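Local coordinates for protein probable D-tyrosyl-tRNA(Tyr) deacylase 1 (Homo sapiens, PDB 2OKV) that removes D-amino acids, and glycine mischarged onto tRNA(Ala), from aminoacyl-tRNAs as a homodimeric editing enzyme, and may take part in DNA replication, at residues S12-G24 against L121-V133. Sequence-based numbering, arbitrary orientation.
Sequences SVTVGGEQISAIG and LIKDGKFGAYMQV
Thr14 and Gln132 form a hydrogen-bonded antiparallel pair, Thr14 N to Gln132 O and Gln132 N to Thr14 O each spanning 2.9 Å. Beyond it, a water bridges Gly16 N and Tyr130 O where the type I' turn of the 12-24 hairpin begins. The hairpin's other strand reaches 122-124 through side chains. A classic beta bulge sets Ile20 and Ser21 together opposite Val13, so both point toward 121-133; Ser21 OG, turned back over the main chain (chi1 62°), donates to Asp124 O over 2.7 Å, from well above the carbonyl plane. Lys123 doubles back (chi2 71°, chi4 -76°), its methylenes running counter to the Ile23 side chain with CD 3.7 Å from Ile23 CG2; NZ donates a hydrogen bond to Ala22 O (3.1 Å) and forms a salt bridge with Glu73. On the sheet face carrying Val13 and Val133, both Val13 methyls reach Gly125 CA, CG1 also resting on Met131 CG and SD, CG2 beside Val133 CG1. Val15 CG2 touches Lys126 CE (3.7 Å), Met131 CG and Ala129 CB, the Lys126 chain crossing at about a right angle. The contact thus lays the three-stranded antiparallel sheet over 122-124, the edge strand of the five-stranded sheet, which bonds to strand 73-78 and is backed by helix 99-116. At the three-stranded sheet's outer edge, 131-133 pairs with a strand of the second subunit, whose Pro140, probably part of the Gly-cisPro motif that enters the partner's active site to reject L-amino acids, packs on Met131 and Val133.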
# COMPACT_ATOMS: atom_id res chain seq x y z
N SER B 12 -10.48 -1.96 8.87
CA SER B 12 -11.49 -1.03 9.36
C SER B 12 -11.00 0.40 9.28
O SER B 12 -9.81 0.66 9.12
CB SER B 12 -11.87 -1.36 10.81
OG SER B 12 -10.74 -1.31 11.64
N VAL B 13 -11.95 1.32 9.37
CA VAL B 13 -11.65 2.75 9.36
C VAL B 13 -12.23 3.32 10.63
O VAL B 13 -13.40 3.07 10.97
CB VAL B 13 -12.27 3.44 8.13
CG1 VAL B 13 -12.20 4.97 8.24
CG2 VAL B 13 -11.60 2.94 6.84
N THR B 14 -11.39 4.09 11.33
CA THR B 14 -11.78 4.89 12.49
C THR B 14 -11.56 6.38 12.18
O THR B 14 -10.62 6.74 11.47
CB THR B 14 -10.94 4.48 13.72
OG1 THR B 14 -11.35 3.18 14.17
CG2 THR B 14 -11.15 5.41 14.83
N VAL B 15 -12.43 7.23 12.72
CA VAL B 15 -12.24 8.68 12.71
C VAL B 15 -12.38 9.16 14.16
O VAL B 15 -13.46 9.11 14.72
CB VAL B 15 -13.28 9.39 11.80
CG1 VAL B 15 -13.27 10.94 11.99
CG2 VAL B 15 -13.06 9.02 10.35
N GLY B 16 -11.26 9.56 14.76
CA GLY B 16 -11.23 10.02 16.15
C GLY B 16 -11.54 8.93 17.16
O GLY B 16 -11.99 9.22 18.26
N GLY B 17 -11.30 7.68 16.80
CA GLY B 17 -11.63 6.57 17.69
C GLY B 17 -13.01 5.98 17.43
O GLY B 17 -13.33 4.90 17.94
N GLU B 18 -13.83 6.68 16.63
CA GLU B 18 -15.13 6.18 16.19
C GLU B 18 -15.02 5.25 14.98
O GLU B 18 -14.54 5.66 13.91
CB GLU B 18 -16.05 7.33 15.85
CG GLU B 18 -17.26 6.97 14.98
CD GLU B 18 -18.23 8.12 14.88
OE1 GLU B 18 -18.89 8.31 13.82
OE2 GLU B 18 -18.31 8.84 15.89
N GLN B 19 -15.48 4.01 15.14
CA GLN B 19 -15.40 3.05 14.05
C GLN B 19 -16.45 3.42 13.02
O GLN B 19 -17.63 3.48 13.35
CB GLN B 19 -15.60 1.60 14.51
CG GLN B 19 -15.55 0.63 13.32
CD GLN B 19 -15.33 -0.82 13.72
OE1 GLN B 19 -14.29 -1.18 14.28
NE2 GLN B 19 -16.32 -1.66 13.43
N ILE B 20 -15.99 3.69 11.80
CA ILE B 20 -16.84 4.08 10.67
C ILE B 20 -17.30 2.85 9.85
O ILE B 20 -18.47 2.73 9.47
CB ILE B 20 -16.07 5.05 9.70
CG1 ILE B 20 -15.66 6.36 10.40
CG2 ILE B 20 -16.88 5.35 8.44
CD1 ILE B 20 -16.77 7.14 11.09
N SER B 21 -16.36 1.96 9.56
CA SER B 21 -16.68 0.76 8.80
C SER B 21 -15.66 -0.31 9.10
O SER B 21 -14.58 -0.01 9.63
CB SER B 21 -16.72 1.09 7.30
OG SER B 21 -15.46 1.54 6.85
N ALA B 22 -16.00 -1.55 8.76
CA ALA B 22 -15.12 -2.67 9.01
C ALA B 22 -15.50 -3.80 8.06
O ALA B 22 -16.69 -3.99 7.77
CB ALA B 22 -15.26 -3.15 10.44
N ILE B 23 -14.48 -4.53 7.59
CA ILE B 23 -14.69 -5.72 6.78
C ILE B 23 -13.92 -6.91 7.37
O ILE B 23 -12.98 -6.72 8.15
CB ILE B 23 -14.28 -5.54 5.26
CG1 ILE B 23 -12.78 -5.21 5.10
CG2 ILE B 23 -15.16 -4.50 4.56
CD1 ILE B 23 -12.22 -5.63 3.73
N GLY B 24 -14.34 -8.11 7.02
CA GLY B 24 -13.58 -9.30 7.36
C GLY B 24 -12.64 -9.60 6.22
O GLY B 24 -11.94 -8.71 5.74
N LEU B 121 -21.34 -5.66 0.42
CA LEU B 121 -19.97 -6.13 0.61
C LEU B 121 -18.92 -5.07 0.29
O LEU B 121 -17.71 -5.33 0.32
CB LEU B 121 -19.74 -7.38 -0.26
CG LEU B 121 -20.69 -8.55 -0.02
CD1 LEU B 121 -20.46 -9.62 -1.08
CD2 LEU B 121 -20.52 -9.13 1.38
N ILE B 122 -19.39 -3.86 -0.02
CA ILE B 122 -18.51 -2.72 -0.31
C ILE B 122 -18.66 -1.71 0.82
O ILE B 122 -19.76 -1.21 1.07
CB ILE B 122 -18.88 -2.01 -1.67
CG1 ILE B 122 -18.96 -3.00 -2.85
CG2 ILE B 122 -17.98 -0.79 -1.93
CD1 ILE B 122 -17.69 -3.54 -3.34
N LYS B 123 -17.54 -1.42 1.49
CA LYS B 123 -17.45 -0.42 2.57
C LYS B 123 -16.50 0.72 2.20
O LYS B 123 -15.58 0.55 1.39
CB LYS B 123 -16.98 -1.09 3.87
CG LYS B 123 -18.06 -1.79 4.69
CD LYS B 123 -18.58 -3.08 4.05
CE LYS B 123 -19.73 -3.71 4.84
NZ LYS B 123 -19.21 -4.40 6.07
N ASP B 124 -16.71 1.87 2.83
CA ASP B 124 -15.99 3.08 2.50
C ASP B 124 -15.38 3.67 3.77
O ASP B 124 -15.84 3.41 4.89
CB ASP B 124 -16.99 4.07 1.86
CG ASP B 124 -16.33 5.35 1.35
OD1 ASP B 124 -15.09 5.39 1.11
OD2 ASP B 124 -17.07 6.33 1.17
N GLY B 125 -14.35 4.49 3.59
CA GLY B 125 -13.91 5.39 4.65
C GLY B 125 -14.85 6.58 4.70
O GLY B 125 -16.02 6.48 4.28
N LYS B 126 -14.35 7.71 5.18
CA LYS B 126 -15.09 8.97 5.17
C LYS B 126 -14.25 9.98 4.39
O LYS B 126 -13.26 10.50 4.90
CB LYS B 126 -15.39 9.46 6.60
CG LYS B 126 -16.25 10.73 6.64
CD LYS B 126 -16.96 11.00 8.00
CE LYS B 126 -16.05 10.85 9.22
NZ LYS B 126 -16.74 11.21 10.53
N PHE B 127 -14.67 10.25 3.15
CA PHE B 127 -13.88 11.04 2.18
C PHE B 127 -13.05 12.23 2.71
O PHE B 127 -11.87 12.34 2.40
CB PHE B 127 -14.74 11.50 0.99
CG PHE B 127 -13.93 12.18 -0.09
CD1 PHE B 127 -13.36 11.43 -1.11
CD2 PHE B 127 -13.73 13.55 -0.06
CE1 PHE B 127 -12.59 12.03 -2.09
CE2 PHE B 127 -12.96 14.18 -1.05
CZ PHE B 127 -12.39 13.42 -2.07
N GLY B 128 -13.61 13.13 3.48
CA GLY B 128 -12.78 14.30 3.84
C GLY B 128 -11.90 14.17 5.08
O GLY B 128 -11.11 15.08 5.40
N ALA B 129 -12.02 13.04 5.76
CA ALA B 129 -11.70 12.98 7.19
C ALA B 129 -10.30 12.48 7.46
O ALA B 129 -9.69 11.82 6.64
CB ALA B 129 -12.73 12.10 7.91
N TYR B 130 -9.80 12.80 8.64
CA TYR B 130 -8.54 12.26 9.10
C TYR B 130 -8.84 10.89 9.71
O TYR B 130 -9.42 10.79 10.80
CB TYR B 130 -7.89 13.22 10.09
CG TYR B 130 -6.59 12.77 10.70
CD1 TYR B 130 -5.73 11.89 10.03
CD2 TYR B 130 -6.19 13.26 11.94
CE1 TYR B 130 -4.53 11.49 10.59
CE2 TYR B 130 -4.98 12.86 12.52
CZ TYR B 130 -4.16 11.98 11.83
OH TYR B 130 -2.97 11.59 12.39
N MET B 131 -8.44 9.85 8.99
CA MET B 131 -8.82 8.49 9.33
C MET B 131 -7.62 7.71 9.81
O MET B 131 -6.48 8.01 9.43
CB MET B 131 -9.33 7.75 8.09
CG MET B 131 -10.62 8.28 7.49
SD MET B 131 -10.96 7.55 5.91
CE MET B 131 -10.31 8.79 4.78
N GLN B 132 -7.89 6.69 10.61
CA GLN B 132 -6.96 5.59 10.81
C GLN B 132 -7.55 4.42 10.06
O GLN B 132 -8.67 4.02 10.33
CB GLN B 132 -6.83 5.24 12.29
CG GLN B 132 -6.37 6.42 13.15
CD GLN B 132 -4.95 6.85 12.82
OE1 GLN B 132 -4.04 6.04 12.83
NE2 GLN B 132 -4.77 8.12 12.51
N VAL B 133 -6.79 3.90 9.10
CA VAL B 133 -7.21 2.75 8.34
C VAL B 133 -6.42 1.57 8.88
O VAL B 133 -5.21 1.48 8.66
CB VAL B 133 -6.99 2.97 6.82
CG1 VAL B 133 -7.66 1.85 6.01
CG2 VAL B 133 -7.57 4.37 6.41
O HOH W 1 -8.80 9.29 13.26